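Long-range contacts in penaeus monodon metallodensovirus major capsid protein (Penaeus monodon metallodensovirus, PDB 6WH7), which forms, in sixty copies, the icosahedral capsid of a shrimp densovirus, and so probably encloses and protects the viral genome: residues I83-M88 with R266-H271; N243-A248 with N343-P348. One frame throughout, in Å; residues are numbered along the deposited sequence.

Contact 1. Residues I83-M88 with R266-H271; sequences IPWNVM and RGMAGH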
loop_
_atom_site.group_PDB
_atom_site.type_symbol
_atom_site.label_atom_id
_atom_site.label_comp_id
_atom_site.label_asym_id
_atom_site.label_seq_id
_atom_site.Cartn_x
_atom_site.Cartn_y
_atom_site.Cartn_z
ATOM N N ILE A 83 -40.830 -89.835 11.183
ATOM C CA ILE A 83 -41.105 -88.790 12.160
ATOM C C ILE A 83 -42.514 -88.290 11.885
ATOM O O ILE A 83 -42.738 -87.621 10.869
ATOM C CB ILE A 83 -40.088 -87.645 12.071
ATOM C CG1 ILE A 83 -38.664 -88.188 12.038
ATOM C CG2 ILE A 83 -40.247 -86.712 13.240
ATOM C CD1 ILE A 83 -38.328 -89.044 13.174
ATOM N N PRO A 84 -43.481 -88.558 12.744
ATOM C CA PRO A 84 -44.856 -88.113 12.498
ATOM C C PRO A 84 -45.013 -86.627 12.790
ATOM O O PRO A 84 -45.918 -86.209 13.508
ATOM C CB PRO A 84 -45.667 -88.972 13.467
ATOM C CG PRO A 84 -44.753 -89.190 14.583
ATOM C CD PRO A 84 -43.369 -89.258 14.030
ATOM N N TRP A 85 -44.126 -85.825 12.225
ATOM C CA TRP A 85 -44.051 -84.419 12.570
ATOM C C TRP A 85 -45.063 -83.605 11.796
ATOM O O TRP A 85 -45.143 -82.393 11.989
ATOM C CB TRP A 85 -42.645 -83.901 12.292
ATOM C CG TRP A 85 -42.415 -83.570 10.863
ATOM C CD1 TRP A 85 -42.383 -84.427 9.816
ATOM C CD2 TRP A 85 -42.079 -82.286 10.340
ATOM N NE1 TRP A 85 -42.127 -83.746 8.654
ATOM C CE2 TRP A 85 -41.921 -82.427 8.959
ATOM C CE3 TRP A 85 -41.920 -81.019 10.908
ATOM C CZ2 TRP A 85 -41.609 -81.357 8.139
ATOM C CZ3 TRP A 85 -41.610 -79.965 10.096
ATOM C CH2 TRP A 85 -41.459 -80.136 8.724
ATOM N N ASN A 86 -45.808 -84.237 10.899
ATOM C CA ASN A 86 -46.898 -83.585 10.206
ATOM C C ASN A 86 -48.242 -83.823 10.866
ATOM O O ASN A 86 -49.261 -83.379 10.340
ATOM C CB ASN A 86 -46.933 -84.001 8.734
ATOM C CG ASN A 86 -47.044 -85.482 8.544
ATOM O OD1 ASN A 86 -46.755 -86.259 9.444
ATOM N ND2 ASN A 86 -47.476 -85.888 7.363
ATOM N N VAL A 87 -48.265 -84.486 12.010
ATOM C CA VAL A 87 -49.491 -84.790 12.727
ATOM C C VAL A 87 -49.650 -83.776 13.850
ATOM O O VAL A 87 -48.694 -83.498 14.579
ATOM C CB VAL A 87 -49.457 -86.225 13.274
ATOM C CG1 VAL A 87 -50.736 -86.557 13.992
ATOM C CG2 VAL A 87 -49.189 -87.192 12.158
ATOM N N MET A 88 -50.851 -83.209 13.978
ATOM C CA MET A 88 -51.122 -82.291 15.080
ATOM C C MET A 88 -50.905 -82.965 16.422
ATOM O O MET A 88 -50.358 -82.363 17.348
ATOM C CB MET A 88 -52.551 -81.760 14.985
ATOM C CG MET A 88 -52.803 -80.777 13.879
ATOM S SD MET A 88 -51.940 -79.228 14.116
ATOM C CE MET A 88 -52.808 -78.603 15.544
ATOM N N ARG A 266 -48.977 -75.610 0.633
ATOM C CA ARG A 266 -48.044 -75.596 1.745
ATOM C C ARG A 266 -48.119 -76.964 2.396
ATOM O O ARG A 266 -49.191 -77.382 2.836
ATOM C CB ARG A 266 -48.379 -74.494 2.743
ATOM C CG ARG A 266 -47.319 -74.262 3.776
ATOM C CD ARG A 266 -47.808 -73.285 4.802
ATOM N NE ARG A 266 -48.078 -71.975 4.238
ATOM C CZ ARG A 266 -47.193 -70.994 4.172
ATOM N NH1 ARG A 266 -45.975 -71.167 4.657
ATOM N NH2 ARG A 266 -47.532 -69.836 3.640
ATOM N N GLY A 267 -46.994 -77.661 2.448
ATOM C CA GLY A 267 -46.982 -78.994 3.005
ATOM C C GLY A 267 -45.662 -79.240 3.690
ATOM O O GLY A 267 -44.743 -78.427 3.615
ATOM N N MET A 268 -45.577 -80.367 4.378
ATOM C CA MET A 268 -44.365 -80.732 5.090
ATOM C C MET A 268 -43.768 -81.994 4.508
ATOM O O MET A 268 -44.477 -82.975 4.286
ATOM C CB MET A 268 -44.622 -80.912 6.580
ATOM C CG MET A 268 -44.948 -79.620 7.246
ATOM S SD MET A 268 -44.840 -79.683 9.022
ATOM C CE MET A 268 -46.305 -80.529 9.353
ATOM N N ALA A 269 -42.467 -81.958 4.274
ATOM C CA ALA A 269 -41.763 -83.100 3.737
ATOM C C ALA A 269 -41.636 -84.192 4.788
ATOM O O ALA A 269 -41.707 -83.945 5.994
ATOM C CB ALA A 269 -40.384 -82.686 3.239
ATOM N N GLY A 270 -41.471 -85.422 4.311
ATOM C CA GLY A 270 -41.306 -86.538 5.219
ATOM C C GLY A 270 -39.980 -86.453 5.921
ATOM O O GLY A 270 -38.939 -86.270 5.284
ATOM N N HIS A 271 -40.003 -86.553 7.240
ATOM C CA HIS A 271 -38.775 -86.630 8.008
ATOM C C HIS A 271 -38.572 -88.054 8.484
ATOM O O HIS A 271 -39.514 -88.719 8.916
ATOM C CB HIS A 271 -38.758 -85.661 9.182
ATOM C CG HIS A 271 -38.659 -84.229 8.772
ATOM N ND1 HIS A 271 -38.620 -83.198 9.680
ATOM C CD2 HIS A 271 -38.623 -83.654 7.550
ATOM C CE1 HIS A 271 -38.530 -82.051 9.037
ATOM N NE2 HIS A 271 -38.539 -82.299 7.742
#
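Where strand 79-83 leaves the CHEF sheet of the capsid jelly roll, the indole of W85 is sandwiched between M268, just before strand 270-274, and H271, on it. Over one face lies M268: SD stands 3.5 Å from the centroid of the six-membered ring and 15° off its normal, a Met-aromatic contact. The imidazole of H271 stacks face-to-face on the opposite side, its centroid 3.8 Å from that of the five-membered ring and the planes only 10° apart. The third restraint lies in the ring plane, where W85 NE1 donates to A269 O at 2.7 Å, nearly in line with the carbonyl. M268 is bent at its last torsion (chi3 -76°), which swings CE from the sulfur toward CA of N86. Beside the sandwich, I83 N donates to H271 O at 2.8 Å. H271 ND1 is hydrogen-bonded to Y126 OH of strand 118-135, in the facing sheet. All touching residues are buried. A thioether and an imidazole on the two faces, with the carbonyl at the edge, therefore fix both the tilt and the in-plane rotation of the indole, and its buried N-H is satisfied by the backbone.

Contact 2. Residues N243-A248 with N343-P348; sequences NDSMNA and NIQFGP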
loop_
_atom_site.group_PDB
_atom_site.type_symbol
_atom_site.label_atom_id
_atom_site.label_comp_id
_atom_site.label_asym_id
_atom_site.label_seq_id
_atom_site.Cartn_x
_atom_site.Cartn_y
_atom_site.Cartn_z
ATOM N N ASN A 243 -51.744 -80.269 -0.160
ATOM C CA ASN A 243 -50.839 -81.268 -0.703
ATOM C C ASN A 243 -51.516 -82.020 -1.832
ATOM O O ASN A 243 -52.688 -81.807 -2.138
ATOM C CB ASN A 243 -50.430 -82.294 0.355
ATOM C CG ASN A 243 -49.590 -81.711 1.425
ATOM O OD1 ASN A 243 -48.964 -80.682 1.237
ATOM N ND2 ASN A 243 -49.551 -82.370 2.563
ATOM N N ASP A 244 -50.763 -82.940 -2.428
ATOM C CA ASP A 244 -51.375 -84.005 -3.204
ATOM C C ASP A 244 -52.189 -84.935 -2.323
ATOM O O ASP A 244 -53.145 -85.556 -2.792
ATOM C CB ASP A 244 -50.297 -84.806 -3.924
ATOM C CG ASP A 244 -49.230 -85.311 -2.978
ATOM O OD1 ASP A 244 -49.141 -84.790 -1.852
ATOM O OD2 ASP A 244 -48.516 -86.266 -3.330
ATOM N N SER A 245 -51.776 -85.101 -1.071
ATOM C CA SER A 245 -52.455 -86.007 -0.161
ATOM C C SER A 245 -53.648 -85.355 0.514
ATOM O O SER A 245 -54.639 -86.029 0.806
ATOM C CB SER A 245 -51.474 -86.510 0.895
ATOM O OG SER A 245 -50.406 -87.222 0.306
ATOM N N MET A 246 -53.575 -84.057 0.779
ATOM C CA MET A 246 -54.457 -83.485 1.776
ATOM C C MET A 246 -54.673 -82.002 1.535
ATOM O O MET A 246 -53.880 -81.337 0.872
ATOM C CB MET A 246 -53.885 -83.732 3.165
ATOM C CG MET A 246 -52.574 -83.053 3.429
ATOM S SD MET A 246 -51.801 -83.696 4.915
ATOM C CE MET A 246 -50.884 -85.081 4.275
ATOM N N ASN A 247 -55.772 -81.493 2.084
ATOM C CA ASN A 247 -56.065 -80.071 2.063
ATOM C C ASN A 247 -56.356 -79.584 3.475
ATOM O O ASN A 247 -56.760 -80.347 4.351
ATOM C CB ASN A 247 -57.215 -79.735 1.094
ATOM C CG ASN A 247 -58.466 -80.526 1.354
ATOM O OD1 ASN A 247 -58.761 -80.904 2.483
ATOM N ND2 ASN A 247 -59.223 -80.774 0.303
ATOM N N ALA A 248 -56.129 -78.287 3.683
ATOM C CA ALA A 248 -56.111 -77.725 5.026
ATOM C C ALA A 248 -57.502 -77.522 5.608
ATOM O O ALA A 248 -57.674 -77.646 6.822
ATOM C CB ALA A 248 -55.355 -76.400 5.023
ATOM N N ASN A 343 -51.267 -95.518 7.995
ATOM C CA ASN A 343 -50.203 -95.015 7.148
ATOM C C ASN A 343 -50.030 -93.540 7.454
ATOM O O ASN A 343 -50.905 -92.908 8.047
ATOM C CB ASN A 343 -50.502 -95.267 5.665
ATOM C CG ASN A 343 -51.800 -94.638 5.205
ATOM O OD1 ASN A 343 -52.130 -93.514 5.562
ATOM N ND2 ASN A 343 -52.569 -95.392 4.439
ATOM N N ILE A 344 -48.885 -93.002 7.060
ATOM C CA ILE A 344 -48.609 -91.582 7.199
ATOM C C ILE A 344 -48.335 -91.022 5.816
ATOM O O ILE A 344 -47.456 -91.512 5.101
ATOM C CB ILE A 344 -47.441 -91.306 8.154
ATOM C CG1 ILE A 344 -47.827 -91.684 9.579
ATOM C CG2 ILE A 344 -47.066 -89.852 8.114
ATOM C CD1 ILE A 344 -46.686 -91.626 10.551
ATOM N N GLN A 345 -49.102 -90.013 5.440
ATOM C CA GLN A 345 -48.931 -89.265 4.210
ATOM C C GLN A 345 -48.094 -88.033 4.504
ATOM O O GLN A 345 -48.187 -87.456 5.586
ATOM C CB GLN A 345 -50.288 -88.851 3.664
ATOM C CG GLN A 345 -51.165 -90.008 3.310
ATOM C CD GLN A 345 -52.577 -89.578 3.039
ATOM O OE1 GLN A 345 -53.030 -88.556 3.548
ATOM N NE2 GLN A 345 -53.287 -90.353 2.235
ATOM N N PHE A 346 -47.257 -87.632 3.550
ATOM C CA PHE A 346 -46.430 -86.449 3.766
ATOM C C PHE A 346 -46.745 -85.321 2.794
ATOM O O PHE A 346 -47.296 -84.307 3.225
ATOM C CB PHE A 346 -44.952 -86.818 3.776
ATOM C CG PHE A 346 -44.551 -87.539 5.015
ATOM C CD1 PHE A 346 -44.439 -86.852 6.205
ATOM C CD2 PHE A 346 -44.288 -88.886 5.003
ATOM C CE1 PHE A 346 -44.078 -87.493 7.350
ATOM C CE2 PHE A 346 -43.923 -89.528 6.153
ATOM C CZ PHE A 346 -43.816 -88.829 7.324
ATOM N N GLY A 347 -46.416 -85.432 1.519
ATOM C CA GLY A 347 -46.799 -84.369 0.628
ATOM C C GLY A 347 -46.091 -83.059 0.905
ATOM O O GLY A 347 -46.700 -82.098 1.372
ATOM N N PRO A 348 -44.781 -83.014 0.703
ATOM C CA PRO A 348 -44.045 -81.765 0.912
ATOM C C PRO A 348 -44.574 -80.641 0.042
ATOM O O PRO A 348 -45.339 -80.841 -0.900
ATOM C CB PRO A 348 -42.618 -82.132 0.507
ATOM C CG PRO A 348 -42.789 -83.222 -0.446
ATOM C CD PRO A 348 -43.930 -84.028 0.067
#
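N243 and G347 meet at the close-packed end of this contact, their CA atoms 5.3 Å apart; with M246 they are its buried part. The asparagine side chain is directed at the opposing backbone, with CB 3.9 Å from G347 O and the carboxamide lying against the carbonyls of F346 and G347. No hydrogen bond joins the segments. As modelled, OD1 faces G347 O, acceptor against acceptor, which leaves the carboxamide orientation doubtful, although ND2 has a weak hydrogen bond to Q241 OE1. At the partly exposed margin, D244 OD1 lies 3.4 Å from G347 CA; its OD2 is hydrogen-bonded to Q165 NE2. Lacking a side chain, G347 lets N243 CB and D244 OD1 come close to its backbone, and its positive phi (67°) is readily adopted by glycine. In M246, chi3 of 88° bends the chain so that CE comes to 3.8 Å from Q345 O and equally far from F346 O.

The side nearer solvent is made by S245 and Q345, both partly exposed. S245 CB lies 3.7 Å from Q345 OE1, while S245 OG is at the same distance from Q345 CB. The glutamine runs straight beyond CG (chi2 169°), which carries its CD past the serine without a polar bond between the two.

Backbone hydrogen bonds link a second subunit to N243, and its L325 packs on D244. This part of the long loop between strands 218-222 and 270-274, the GH loop of the jelly roll, is consistent with the parvoviral capsid plan, in which such loops build intersubunit contacts.

Overall arrangement
The centres of the contacts lie about 8 Å apart, and their segments alternate along the chain. Contact 1 is core, about 5 Å from the chain centre and untouched by other subunits; contact 2, at about 11 Å, is still largely buried but has partly exposed residues and borders a second subunit. Aromatic stacking, sulfur and two hydrogen bonds hold contact 1, whereas contact 2 rests on van der Waals packing, partly against backbone and partly between side chains. They join directly: N86 ND2 makes a weak hydrogen bond to Q345 O, and F346 CD1 packs 3.3 Å from G270 CA. Both segments of contact 1 thus touch the 343-348 segment.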